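Local coordinates for epoxyqueuosine reductase (Streptococcus thermophilus, PDB 5D6S), which binds cobalamin and two iron/sulfur clusters and belongs to the QueG family of epoxyqueuosine reductases, at residues G125-Y130 with M310-W315; V99-K104 with Y189-E194; V131-L136 with G154-G159. All blocks are in the same frame, centred on the assembly; numbering follows the deposited sequence.

Contact 1 (G125-Y130 with M310-W315)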
ATOM      1  N   GLY A 125      -9.518  -5.332   6.491  1.00 58.84           N
ATOM      2  CA  GLY A 125     -10.825  -5.674   5.941  1.00 51.04           C
ATOM      3  C   GLY A 125     -10.819  -5.786   4.441  1.00 56.77           C
ATOM      4  O   GLY A 125      -9.755  -5.769   3.817  1.00 77.91           O
ATOM      5  N   LEU A 126     -12.009  -5.844   3.854  1.00 61.29           N
ATOM      6  CA  LEU A 126     -12.170  -6.143   2.434  1.00 61.06           C
ATOM      7  C   LEU A 126     -11.429  -5.236   1.462  1.00 60.60           C
ATOM      8  O   LEU A 126     -11.429  -4.031   1.610  1.00 59.20           O
ATOM      9  CB  LEU A 126     -13.633  -6.150   2.031  1.00 66.67           C
ATOM     10  CG  LEU A 126     -13.884  -7.349   1.127  1.00 73.65           C
ATOM     11  CD1 LEU A 126     -13.781  -8.588   1.990  1.00 85.42           C
ATOM     12  CD2 LEU A 126     -15.249  -7.295   0.478  1.00 72.12           C
ATOM     13  N   ASP A 127     -10.795  -5.863   0.475  1.00 63.93           N
ATOM     14  CA  ASP A 127      -9.949  -5.201  -0.494  1.00 58.29           C
ATOM     15  C   ASP A 127     -10.685  -3.994  -1.016  1.00 57.85           C
ATOM     16  O   ASP A 127     -11.760  -4.131  -1.610  1.00 50.22           O
ATOM     17  CB  ASP A 127      -9.653  -6.158  -1.642  1.00 62.65           C
ATOM     18  CG  ASP A 127      -8.788  -5.540  -2.732  1.00 65.63           C
ATOM     19  OD1 ASP A 127      -8.341  -4.394  -2.587  1.00 61.64           O
ATOM     20  OD2 ASP A 127      -8.575  -6.201  -3.769  1.00 68.32           O
ATOM     21  N   TYR A 128     -10.119  -2.810  -0.782  1.00 54.35           N
ATOM     22  CA  TYR A 128     -10.747  -1.567  -1.245  1.00 55.86           C
ATOM     23  C   TYR A 128     -11.151  -1.627  -2.721  1.00 60.42           C
ATOM     24  O   TYR A 128     -12.207  -1.145  -3.093  1.00 65.50           O
ATOM     25  CB  TYR A 128      -9.871  -0.328  -0.934  1.00 55.59           C
ATOM     26  CG  TYR A 128      -8.616  -0.097  -1.756  1.00 57.36           C
ATOM     27  CD1 TYR A 128      -8.676   0.536  -2.991  1.00 60.93           C
ATOM     28  CD2 TYR A 128      -7.367  -0.474  -1.285  1.00 61.23           C
ATOM     29  CE1 TYR A 128      -7.529   0.791  -3.733  1.00 57.63           C
ATOM     30  CE2 TYR A 128      -6.223  -0.247  -2.035  1.00 64.82           C
ATOM     31  CZ  TYR A 128      -6.316   0.396  -3.263  1.00 60.15           C
ATOM     32  OH  TYR A 128      -5.189   0.625  -4.027  1.00 63.46           O
ATOM     33  N   HIS A 129     -10.315  -2.220  -3.557  1.00 62.13           N
ATOM     34  CA  HIS A 129     -10.644  -2.356  -4.981  1.00 64.97           C
ATOM     35  C   HIS A 129     -12.035  -2.908  -5.154  1.00 61.12           C
ATOM     36  O   HIS A 129     -12.771  -2.438  -5.991  1.00 66.39           O
ATOM     37  CB  HIS A 129      -9.660  -3.281  -5.737  1.00 62.94           C
ATOM     38  CG  HIS A 129      -8.241  -2.792  -5.742  1.00 63.95           C
ATOM     39  ND1 HIS A 129      -7.383  -2.982  -4.677  1.00 64.74           N
ATOM     40  CD2 HIS A 129      -7.527  -2.134  -6.683  1.00 56.20           C
ATOM     41  CE1 HIS A 129      -6.204  -2.458  -4.960  1.00 59.38           C
ATOM     42  NE2 HIS A 129      -6.264  -1.941  -6.173  1.00 55.26           N
ATOM     43  N   TYR A 130     -12.379  -3.955  -4.420  1.00 60.70           N
ATOM     44  CA  TYR A 130     -13.710  -4.511  -4.566  1.00 64.39           C
ATOM     45  C   TYR A 130     -14.767  -3.559  -3.980  1.00 66.07           C
ATOM     46  O   TYR A 130     -15.823  -3.351  -4.579  1.00 66.54           O
ATOM     47  CB  TYR A 130     -13.860  -5.894  -3.920  1.00 71.98           C
ATOM     48  CG  TYR A 130     -15.326  -6.177  -3.760  1.00 92.86           C
ATOM     49  CD1 TYR A 130     -16.130  -6.434  -4.880  1.00100.15           C
ATOM     50  CD2 TYR A 130     -15.948  -6.065  -2.512  1.00101.93           C
ATOM     51  CE1 TYR A 130     -17.497  -6.629  -4.744  1.00107.77           C
ATOM     52  CE2 TYR A 130     -17.317  -6.260  -2.360  1.00107.79           C
ATOM     53  CZ  TYR A 130     -18.088  -6.536  -3.475  1.00112.54           C
ATOM     54  OH  TYR A 130     -19.447  -6.722  -3.336  1.00113.09           O
ATOM     55  N   MET A 310      -8.936 -12.080   0.925  1.00 72.08           N
ATOM     56  CA  MET A 310      -9.906 -11.008   0.742  1.00 75.55           C
ATOM     57  C   MET A 310      -9.283  -9.630   0.892  1.00 67.14           C
ATOM     58  O   MET A 310      -9.915  -8.650   0.536  1.00 74.47           O
ATOM     59  CB  MET A 310     -10.988 -11.125   1.815  1.00 82.14           C
ATOM     60  CG  MET A 310     -10.491 -10.654   3.185  1.00 91.78           C
ATOM     61  SD  MET A 310     -10.753 -11.766   4.569  1.00104.22           S
ATOM     62  CE  MET A 310      -9.933 -13.265   4.030  1.00 98.40           C
ATOM     63  N   ILE A 311      -8.096  -9.543   1.488  1.00 61.56           N
ATOM     64  CA  ILE A 311      -7.489  -8.222   1.732  1.00 66.34           C
ATOM     65  C   ILE A 311      -6.672  -7.749   0.522  1.00 62.69           C
ATOM     66  O   ILE A 311      -6.213  -8.540  -0.307  1.00 70.34           O
ATOM     67  CB  ILE A 311      -6.628  -8.156   3.036  1.00 64.42           C
ATOM     68  CG1 ILE A 311      -5.310  -8.926   2.900  1.00 68.78           C
ATOM     69  CG2 ILE A 311      -7.405  -8.674   4.239  1.00 57.81           C
ATOM     70  CD1 ILE A 311      -4.313  -8.622   3.998  1.00 64.40           C
ATOM     71  N   ALA A 312      -6.474  -6.446   0.450  1.00 57.77           N
ATOM     72  CA  ALA A 312      -5.722  -5.842  -0.644  1.00 50.78           C
ATOM     73  C   ALA A 312      -4.324  -6.438  -0.735  1.00 51.41           C
ATOM     74  O   ALA A 312      -3.831  -6.727  -1.834  1.00 54.22           O
ATOM     75  CB  ALA A 312      -5.639  -4.341  -0.455  1.00 50.36           C
ATOM     76  N   GLY A 313      -3.684  -6.600   0.423  1.00 52.62           N
ATOM     77  CA  GLY A 313      -2.301  -7.046   0.495  1.00 49.78           C
ATOM     78  C   GLY A 313      -2.046  -8.448   0.004  1.00 50.60           C
ATOM     79  O   GLY A 313      -0.891  -8.885  -0.018  1.00 48.15           O
ATOM     80  N   SER A 314      -3.112  -9.174  -0.354  1.00 49.80           N
ATOM     81  CA  SER A 314      -2.973 -10.552  -0.813  1.00 45.90           C
ATOM     82  C   SER A 314      -2.766 -10.652  -2.305  1.00 47.55           C
ATOM     83  O   SER A 314      -2.717 -11.751  -2.858  1.00 51.91           O
ATOM     84  CB  SER A 314      -4.194 -11.375  -0.398  1.00 49.08           C
ATOM     85  OG  SER A 314      -5.358 -11.088  -1.163  1.00 50.40           O
ATOM     86  N   TRP A 315      -2.623  -9.520  -2.977  1.00 52.29           N
ATOM     87  CA  TRP A 315      -2.661  -9.493  -4.459  1.00 48.56           C
ATOM     88  C   TRP A 315      -1.471 -10.156  -5.178  1.00 46.86           C
ATOM     89  O   TRP A 315      -1.530 -10.392  -6.394  1.00 41.95           O
ATOM     90  CB  TRP A 315      -2.830  -8.051  -4.975  1.00 51.68           C
ATOM     91  CG  TRP A 315      -1.618  -7.169  -4.849  1.00 50.43           C
ATOM     92  CD1 TRP A 315      -1.206  -6.513  -3.738  1.00 50.25           C
ATOM     93  CD2 TRP A 315      -0.684  -6.844  -5.883  1.00 49.94           C
ATOM     94  NE1 TRP A 315      -0.052  -5.798  -4.007  1.00 45.90           N
ATOM     95  CE2 TRP A 315       0.292  -6.000  -5.312  1.00 45.97           C
ATOM     96  CE3 TRP A 315      -0.569  -7.200  -7.234  1.00 50.29           C
ATOM     97  CZ2 TRP A 315       1.352  -5.496  -6.037  1.00 50.66           C
ATOM     98  CZ3 TRP A 315       0.486  -6.702  -7.956  1.00 49.34           C
ATOM     99  CH2 TRP A 315       1.444  -5.860  -7.356  1.00 51.63           C
TER

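Contact 2 (V99-K104 with Y189-E194)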
ATOM      1  N   VAL A  99     -13.581   7.129  -0.005  1.00 64.31           N
ATOM      2  CA  VAL A  99     -14.189   6.358   1.074  1.00 65.76           C
ATOM      3  C   VAL A  99     -13.165   6.343   2.179  1.00 73.67           C
ATOM      4  O   VAL A  99     -12.014   5.957   1.957  1.00 80.43           O
ATOM      5  CB  VAL A  99     -14.533   4.921   0.655  1.00 61.12           C
ATOM      6  CG1 VAL A  99     -15.100   4.133   1.826  1.00 67.66           C
ATOM      7  CG2 VAL A  99     -15.538   4.929  -0.483  1.00 58.23           C
ATOM      8  N   ALA A 100     -13.574   6.760   3.370  1.00 69.72           N
ATOM      9  CA  ALA A 100     -12.646   6.824   4.483  1.00 74.45           C
ATOM     10  C   ALA A 100     -12.483   5.452   5.128  1.00 67.59           C
ATOM     11  O   ALA A 100     -13.392   4.629   5.066  1.00 68.22           O
ATOM     12  CB  ALA A 100     -13.122   7.842   5.502  1.00 81.19           C
ATOM     13  N   TYR A 101     -11.321   5.223   5.745  1.00 67.17           N
ATOM     14  CA  TYR A 101     -11.044   3.973   6.477  1.00 64.06           C
ATOM     15  C   TYR A 101     -10.318   4.239   7.797  1.00 63.60           C
ATOM     16  O   TYR A 101      -9.540   5.201   7.914  1.00 61.01           O
ATOM     17  CB  TYR A 101     -10.233   2.989   5.617  1.00 63.06           C
ATOM     18  CG  TYR A 101      -8.849   3.469   5.199  1.00 56.32           C
ATOM     19  CD1 TYR A 101      -8.671   4.180   4.035  1.00 59.87           C
ATOM     20  CD2 TYR A 101      -7.727   3.164   5.940  1.00 55.52           C
ATOM     21  CE1 TYR A 101      -7.408   4.588   3.618  1.00 65.94           C
ATOM     22  CE2 TYR A 101      -6.457   3.580   5.540  1.00 57.33           C
ATOM     23  CZ  TYR A 101      -6.296   4.291   4.373  1.00 61.58           C
ATOM     24  OH  TYR A 101      -5.051   4.733   3.946  1.00 58.96           O
ATOM     25  N   PRO A 102     -10.603   3.407   8.815  1.00 57.40           N
ATOM     26  CA  PRO A 102      -9.974   3.597  10.114  1.00 54.83           C
ATOM     27  C   PRO A 102      -8.485   3.336  10.048  1.00 56.53           C
ATOM     28  O   PRO A 102      -8.061   2.422   9.355  1.00 70.20           O
ATOM     29  CB  PRO A 102     -10.641   2.549  10.996  1.00 57.95           C
ATOM     30  CG  PRO A 102     -11.243   1.542  10.060  1.00 58.39           C
ATOM     31  CD  PRO A 102     -11.476   2.222   8.757  1.00 52.53           C
ATOM     32  N   HIS A 103      -7.719   4.096  10.815  1.00 60.16           N
ATOM     33  CA  HIS A 103      -6.286   3.905  10.920  1.00 66.51           C
ATOM     34  C   HIS A 103      -5.833   3.389  12.304  1.00 75.67           C
ATOM     35  O   HIS A 103      -4.707   2.933  12.464  1.00 76.77           O
ATOM     36  CB  HIS A 103      -5.578   5.197  10.540  1.00 71.44           C
ATOM     37  CG  HIS A 103      -5.445   6.183  11.656  1.00 84.80           C
ATOM     38  ND1 HIS A 103      -6.505   6.927  12.137  1.00 84.82           N
ATOM     39  CD2 HIS A 103      -4.357   6.573  12.365  1.00 96.20           C
ATOM     40  CE1 HIS A 103      -6.073   7.724  13.099  1.00 96.47           C
ATOM     41  NE2 HIS A 103      -4.774   7.529  13.256  1.00102.51           N
ATOM     42  N   LYS A 104      -6.721   3.479  13.292  1.00 88.59           N
ATOM     43  CA  LYS A 104      -6.517   2.892  14.620  1.00 85.03           C
ATOM     44  C   LYS A 104      -7.403   1.671  14.678  1.00 80.08           C
ATOM     45  O   LYS A 104      -8.432   1.622  14.011  1.00 84.01           O
ATOM     46  CB  LYS A 104      -6.943   3.850  15.735  1.00 89.99           C
ATOM     47  CG  LYS A 104      -5.902   4.864  16.202  1.00 94.61           C
ATOM     48  CD  LYS A 104      -6.595   6.014  16.944  1.00104.82           C
ATOM     49  CE  LYS A 104      -5.980   6.325  18.300  1.00104.40           C
ATOM     50  NZ  LYS A 104      -4.641   6.946  18.172  1.00108.79           N
ATOM     51  N   TYR A 189      -6.468   9.228   5.316  1.00 54.48           N
ATOM     52  CA  TYR A 189      -7.027   7.868   5.429  1.00 57.61           C
ATOM     53  C   TYR A 189      -8.308   7.691   4.636  1.00 55.83           C
ATOM     54  O   TYR A 189      -9.357   7.322   5.173  1.00 59.01           O
ATOM     55  CB  TYR A 189      -7.147   7.413   6.906  1.00 60.04           C
ATOM     56  CG  TYR A 189      -5.795   7.469   7.637  1.00 70.50           C
ATOM     57  CD1 TYR A 189      -4.683   6.742   7.171  1.00 69.81           C
ATOM     58  CD2 TYR A 189      -5.617   8.278   8.749  1.00 71.27           C
ATOM     59  CE1 TYR A 189      -3.457   6.802   7.815  1.00 73.79           C
ATOM     60  CE2 TYR A 189      -4.396   8.338   9.395  1.00 83.68           C
ATOM     61  CZ  TYR A 189      -3.315   7.602   8.927  1.00 82.77           C
ATOM     62  OH  TYR A 189      -2.109   7.674   9.606  1.00 92.00           O
ATOM     63  N   MET A 190      -8.161   7.902   3.323  1.00 61.14           N
ATOM     64  CA  MET A 190      -9.214   7.659   2.318  1.00 64.37           C
ATOM     65  C   MET A 190      -8.737   6.824   1.118  1.00 64.70           C
ATOM     66  O   MET A 190      -7.633   7.048   0.587  1.00 57.88           O
ATOM     67  CB  MET A 190      -9.726   8.978   1.730  1.00 66.75           C
ATOM     68  CG  MET A 190     -10.130  10.055   2.730  1.00 69.59           C
ATOM     69  SD  MET A 190     -10.442  11.615   1.886  1.00 76.65           S
ATOM     70  CE  MET A 190      -8.781  12.170   1.452  1.00 71.94           C
ATOM     71  N   TYR A 191      -9.585   5.876   0.697  1.00 60.76           N
ATOM     72  CA  TYR A 191      -9.457   5.206  -0.602  1.00 58.91           C
ATOM     73  C   TYR A 191     -10.040   6.110  -1.676  1.00 59.70           C
ATOM     74  O   TYR A 191     -11.032   6.784  -1.441  1.00 65.50           O
ATOM     75  CB  TYR A 191     -10.253   3.900  -0.638  1.00 60.82           C
ATOM     76  CG  TYR A 191      -9.982   2.919   0.499  1.00 68.12           C
ATOM     77  CD1 TYR A 191      -8.686   2.560   0.859  1.00 63.79           C
ATOM     78  CD2 TYR A 191     -11.041   2.322   1.196  1.00 71.43           C
ATOM     79  CE1 TYR A 191      -8.451   1.648   1.883  1.00 68.74           C
ATOM     80  CE2 TYR A 191     -10.806   1.397   2.207  1.00 69.38           C
ATOM     81  CZ  TYR A 191      -9.512   1.064   2.551  1.00 68.88           C
ATOM     82  OH  TYR A 191      -9.281   0.149   3.561  1.00 69.70           O
ATOM     83  N   LEU A 192      -9.432   6.126  -2.851  1.00 62.45           N
ATOM     84  CA  LEU A 192      -9.894   6.967  -3.957  1.00 63.07           C
ATOM     85  C   LEU A 192     -10.388   6.167  -5.162  1.00 63.44           C
ATOM     86  O   LEU A 192      -9.929   5.066  -5.424  1.00 59.55           O
ATOM     87  CB  LEU A 192      -8.787   7.918  -4.435  1.00 63.77           C
ATOM     88  CG  LEU A 192      -8.248   8.913  -3.402  1.00 64.10           C
ATOM     89  CD1 LEU A 192      -7.273   9.901  -4.043  1.00 57.90           C
ATOM     90  CD2 LEU A 192      -9.385   9.642  -2.705  1.00 66.31           C
ATOM     91  N   GLY A 193     -11.335   6.760  -5.874  1.00 65.90           N
ATOM     92  CA  GLY A 193     -11.847   6.235  -7.131  1.00 70.72           C
ATOM     93  C   GLY A 193     -12.290   7.349  -8.077  1.00 72.82           C
ATOM     94  O   GLY A 193     -12.356   8.515  -7.691  1.00 83.83           O
ATOM     95  N   GLU A 194     -12.595   6.975  -9.313  1.00 76.06           N
ATOM     96  CA  GLU A 194     -13.075   7.903 -10.342  1.00 79.44           C
ATOM     97  C   GLU A 194     -14.128   7.249 -11.208  1.00 81.95           C
ATOM     98  O   GLU A 194     -14.023   6.078 -11.551  1.00 67.67           O
ATOM     99  CB  GLU A 194     -11.980   8.310 -11.317  1.00 75.73           C
ATOM    100  CG  GLU A 194     -10.779   8.958 -10.695  1.00 71.24           C
ATOM    101  CD  GLU A 194      -9.687   7.974 -10.427  1.00 71.74           C
ATOM    102  OE1 GLU A 194      -9.332   7.837  -9.239  1.00 68.74           O
ATOM    103  OE2 GLU A 194      -9.211   7.330 -11.397  1.00 68.59           O
TER

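Contact 3 (V131-L136 with G154-G159)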
ATOM      1  N   VAL A 131     -14.493  -3.001  -2.802  1.00 64.35           N
ATOM      2  CA  VAL A 131     -15.455  -2.139  -2.122  1.00 65.39           C
ATOM      3  C   VAL A 131     -15.842  -0.946  -3.015  1.00 68.28           C
ATOM      4  O   VAL A 131     -17.025  -0.663  -3.208  1.00 69.92           O
ATOM      5  CB  VAL A 131     -14.935  -1.641  -0.750  1.00 62.17           C
ATOM      6  CG1 VAL A 131     -15.945  -0.712  -0.094  1.00 60.71           C
ATOM      7  CG2 VAL A 131     -14.664  -2.805   0.191  1.00 65.15           C
ATOM      8  N   LEU A 132     -14.843  -0.258  -3.551  1.00 66.57           N
ATOM      9  CA  LEU A 132     -15.085   0.931  -4.361  1.00 59.43           C
ATOM     10  C   LEU A 132     -15.710   0.620  -5.723  1.00 61.67           C
ATOM     11  O   LEU A 132     -16.551   1.372  -6.178  1.00 59.39           O
ATOM     12  CB  LEU A 132     -13.801   1.767  -4.526  1.00 57.41           C
ATOM     13  CG  LEU A 132     -13.705   2.835  -3.443  1.00 57.96           C
ATOM     14  CD1 LEU A 132     -13.609   2.197  -2.065  1.00 54.82           C
ATOM     15  CD2 LEU A 132     -12.552   3.804  -3.693  1.00 61.92           C
ATOM     16  N   GLN A 133     -15.289  -0.459  -6.381  1.00 63.88           N
ATOM     17  CA  GLN A 133     -15.892  -0.832  -7.655  1.00 66.73           C
ATOM     18  C   GLN A 133     -17.359  -1.116  -7.445  1.00 68.84           C
ATOM     19  O   GLN A 133     -18.167  -0.767  -8.294  1.00 66.84           O
ATOM     20  CB  GLN A 133     -15.198  -2.023  -8.322  1.00 80.93           C
ATOM     21  CG  GLN A 133     -14.126  -1.585  -9.331  1.00 96.89           C
ATOM     22  CD  GLN A 133     -13.013  -2.618  -9.515  1.00105.19           C
ATOM     23  OE1 GLN A 133     -11.824  -2.342  -9.307  1.00 85.45           O
ATOM     24  NE2 GLN A 133     -13.406  -3.831  -9.888  1.00125.58           N
ATOM     25  N   ASP A 134     -17.714  -1.730  -6.317  1.00 68.87           N
ATOM     26  CA  ASP A 134     -19.123  -1.935  -5.966  1.00 72.35           C
ATOM     27  C   ASP A 134     -19.868  -0.591  -5.812  1.00 71.92           C
ATOM     28  O   ASP A 134     -20.952  -0.406  -6.373  1.00 65.63           O
ATOM     29  CB  ASP A 134     -19.242  -2.760  -4.681  1.00 83.17           C
ATOM     30  CG  ASP A 134     -20.687  -2.933  -4.218  1.00 86.94           C
ATOM     31  OD1 ASP A 134     -21.414  -3.723  -4.860  1.00 87.96           O
ATOM     32  OD2 ASP A 134     -21.073  -2.282  -3.208  1.00 81.50           O
ATOM     33  N   LYS A 135     -19.294   0.340  -5.050  1.00 70.76           N
ATOM     34  CA  LYS A 135     -19.864   1.697  -4.886  1.00 71.62           C
ATOM     35  C   LYS A 135     -20.051   2.478  -6.216  1.00 76.53           C
ATOM     36  O   LYS A 135     -21.115   3.036  -6.462  1.00 66.54           O
ATOM     37  CB  LYS A 135     -19.016   2.515  -3.902  1.00 69.31           C
ATOM     38  CG  LYS A 135     -19.294   2.165  -2.444  1.00 63.50           C
ATOM     39  CD  LYS A 135     -18.359   2.908  -1.507  1.00 64.79           C
ATOM     40  CE  LYS A 135     -18.815   2.865  -0.060  1.00 65.34           C
ATOM     41  NZ  LYS A 135     -19.218   1.507   0.397  1.00 67.98           N
ATOM     42  N   LEU A 136     -19.020   2.501  -7.057  1.00 77.43           N
ATOM     43  CA  LEU A 136     -19.120   3.061  -8.416  1.00 72.12           C
ATOM     44  C   LEU A 136     -20.155   2.408  -9.328  1.00 75.08           C
ATOM     45  O   LEU A 136     -20.660   3.043 -10.243  1.00 82.28           O
ATOM     46  CB  LEU A 136     -17.770   2.952  -9.132  1.00 68.37           C
ATOM     47  CG  LEU A 136     -16.615   3.789  -8.610  1.00 64.03           C
ATOM     48  CD1 LEU A 136     -15.442   3.646  -9.567  1.00 63.31           C
ATOM     49  CD2 LEU A 136     -16.997   5.251  -8.470  1.00 70.53           C
ATOM     50  N   GLY A 154     -15.334   3.364 -15.028  1.00 67.58           N
ATOM     51  CA  GLY A 154     -14.892   3.385 -13.631  1.00 65.62           C
ATOM     52  C   GLY A 154     -13.436   2.993 -13.445  1.00 55.71           C
ATOM     53  O   GLY A 154     -12.943   2.092 -14.100  1.00 61.03           O
ATOM     54  N   MET A 155     -12.763   3.654 -12.512  1.00 55.83           N
ATOM     55  CA  MET A 155     -11.379   3.340 -12.164  1.00 60.62           C
ATOM     56  C   MET A 155     -11.166   3.332 -10.650  1.00 62.19           C
ATOM     57  O   MET A 155     -11.710   4.166  -9.945  1.00 72.14           O
ATOM     58  CB  MET A 155     -10.433   4.363 -12.798  1.00 57.46           C
ATOM     59  CG  MET A 155     -10.371   4.255 -14.296  1.00 59.91           C
ATOM     60  SD  MET A 155      -9.257   5.500 -14.935  1.00 76.70           S
ATOM     61  CE  MET A 155      -9.135   4.975 -16.646  1.00 76.78           C
ATOM     62  N   VAL A 156     -10.356   2.405 -10.161  1.00 61.28           N
ATOM     63  CA  VAL A 156      -9.881   2.486  -8.778  1.00 63.93           C
ATOM     64  C   VAL A 156      -8.520   1.784  -8.652  1.00 61.23           C
ATOM     65  O   VAL A 156      -8.436   0.572  -8.757  1.00 63.12           O
ATOM     66  CB  VAL A 156     -10.956   1.981  -7.781  1.00 59.18           C
ATOM     67  CG1 VAL A 156     -11.649   0.754  -8.321  1.00 64.42           C
ATOM     68  CG2 VAL A 156     -10.374   1.729  -6.408  1.00 56.56           C
ATOM     69  N   ASP A 157      -7.470   2.596  -8.512  1.00 61.98           N
ATOM     70  CA  ASP A 157      -6.076   2.168  -8.395  1.00 59.64           C
ATOM     71  C   ASP A 157      -5.508   1.598  -9.696  1.00 51.65           C
ATOM     72  O   ASP A 157      -4.438   2.006 -10.143  1.00 53.37           O
ATOM     73  CB  ASP A 157      -5.901   1.206  -7.213  1.00 63.95           C
ATOM     74  CG  ASP A 157      -4.450   0.770  -7.004  1.00 70.34           C
ATOM     75  OD1 ASP A 157      -3.570   1.615  -6.753  1.00 65.75           O
ATOM     76  OD2 ASP A 157      -4.205  -0.448  -6.987  1.00 79.24           O
ATOM     77  N   THR A 158      -6.224   0.662 -10.304  1.00 45.59           N
ATOM     78  CA  THR A 158      -5.684  -0.146 -11.399  1.00 44.34           C
ATOM     79  C   THR A 158      -5.942   0.463 -12.743  1.00 47.38           C
ATOM     80  O   THR A 158      -5.530  -0.067 -13.764  1.00 45.79           O
ATOM     81  CB  THR A 158      -6.371  -1.517 -11.419  1.00 48.63           C
ATOM     82  OG1 THR A 158      -7.786  -1.349 -11.531  1.00 48.73           O
ATOM     83  CG2 THR A 158      -6.089  -2.300 -10.153  1.00 45.46           C
ATOM     84  N   GLY A 159      -6.654   1.585 -12.759  1.00 56.17           N
ATOM     85  CA  GLY A 159      -6.884   2.341 -13.986  1.00 52.05           C
ATOM     86  C   GLY A 159      -5.683   3.207 -14.389  1.00 62.07           C
ATOM     87  O   GLY A 159      -4.699   3.326 -13.649  1.00 59.84           O
TER

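Contact 1 (G125-Y130 with M310-W315)
At the start of helix 128-144, D127 and its neighbours meet M310, I311 and A312 in the loop between helices 301-308 and 318-331. One hydrogen bond joins the two segments: D127 N donates to M310 O at 2.9 Å, lying in the plane of that carbonyl although the N-H is bent (143° at the hydrogen). With CG anti to the backbone N (chi1 179°), D127 brings CG close to A312 CA, and OD1 lies 3.4 Å from A312 CB. D127 is also the N-cap of the helix. Its OD1 accepts H129 N at 3.1 Å from well above the carboxylate plane, and the syn lone pair of the same oxygen takes H129 ND1 at 2.7 Å. That second bond runs in the imidazole plane and, with the bond from NE2 to D157 OD2, holds the ring's rotation. ND1 of H129 in turn sits 3.7 Å above the plane of the Y128 ring, over its centre; Y128 touches the bound cobalamin. Apolar side chains add to this. L126 crosses M310 at about a right angle, CD1 of L126 lying 3.8 Å from CB of M310, while Y128 CD2 approaches A312 CB obliquely at 4.3 Å.

Contact 2 (V99-K104 with Y189-E194)
V99 and A100 pair with Y191 and M190 where two neighbouring antiparallel strands, 93-100 and 190-197, meet in the middle of the four-stranded sheet, and an aromatic cluster of Y101, H103, Y189 and Y191 carries the contact past the strand end. Backbone bonds set the register. V99 and Y191 form a hydrogen-bonded pair, V99 N to Y191 O at 2.9 Å and Y191 N to V99 O at 2.7 Å; A100 and M190 follow as a non-hydrogen-bonded pair, and Y101 N closes on Y189 O at 2.9 Å. The carbonyls of M190 and L192 serve the ligand, each accepting a hydrogen bond from cobalamin.

Ring contacts form the second group. The Y101 ring lies between Y189 and Y191; its CG sits between the backbone N and the carbonyl carbon (chi1 62°). Over one face lies Y191 in an offset stack, centroids 4.3 Å apart and planes at 13°; over the opposite face come CA and CB of Y189, the CB making a CH-pi contact, while the Y189 ring turns an edge to it in an offset edge-to-face pair. Y189 also stacks on H103, nearly parallel at 7°, and the imidazole is shifted enough that H103 CB, rather than the ring, lies over the centre of the Y189 ring, 3.4 Å from its centroid.

Contact 3 (V131-L136 with G154-G159)
Q133 and V156 bring their CA atoms to 7.0 Å, and L136 and G154 to 6.7 Å, so helix 128-144 runs close by strand 152-155 and the turn after it, with no hydrogen bond between the two segments. The strand gives way to a classic gamma turn at D157, whose phi is positive (70°): T158 N donates to V156 O at 2.7 Å. Within that turn the carbonyl of D157 accepts a hydrogen bond from cobalamin.

Strand 93-100, this helix and strand 152-155 form a beta-alpha-beta crossover, the two parallel strands being separated in the sheet by strand 190-197. The helix packs over the sheet face that holds V99 and Y191, with L132 touching both of these residues and L136 resting on I97. V156 offers one methyl to each of two helix residues. Its CG2, anti to the backbone N, meets L132 CB at 3.9 Å; its CG1 is crossed obliquely by Q133, 3.6 Å from CG of that residue, with OE1 also in contact. One turn further along the helix, L136 reaches the strand backbone itself through a single methyl: CD1 is 3.8 Å from M155 O and 4.1 Å from G154 CA. M155 directs its CB away from the helix, and its side chain touches S87 and L161.

Contacts 1 and 3 share helix 128-144, contact 1 at its N-terminus and contact 3 on its next turns, and H129 NE2 ties them with a probable hydrogen bond to D157 OD2 (2.7 Å). Contact 2 pairs the two central strands that this helix overlies. Y191 meets contact 1 through ring stacking with Y128, whose CB lies 3.6 Å from Y191 CG. Toward contact 3, E194 O lies 2.9 Å from M155 N, a probable hydrogen bond between neighbouring strands. All three reach the cobalamin pocket: the side chains of Y128, M190 and V156, one from each contact, each come to about 4 Å from the bound ligand.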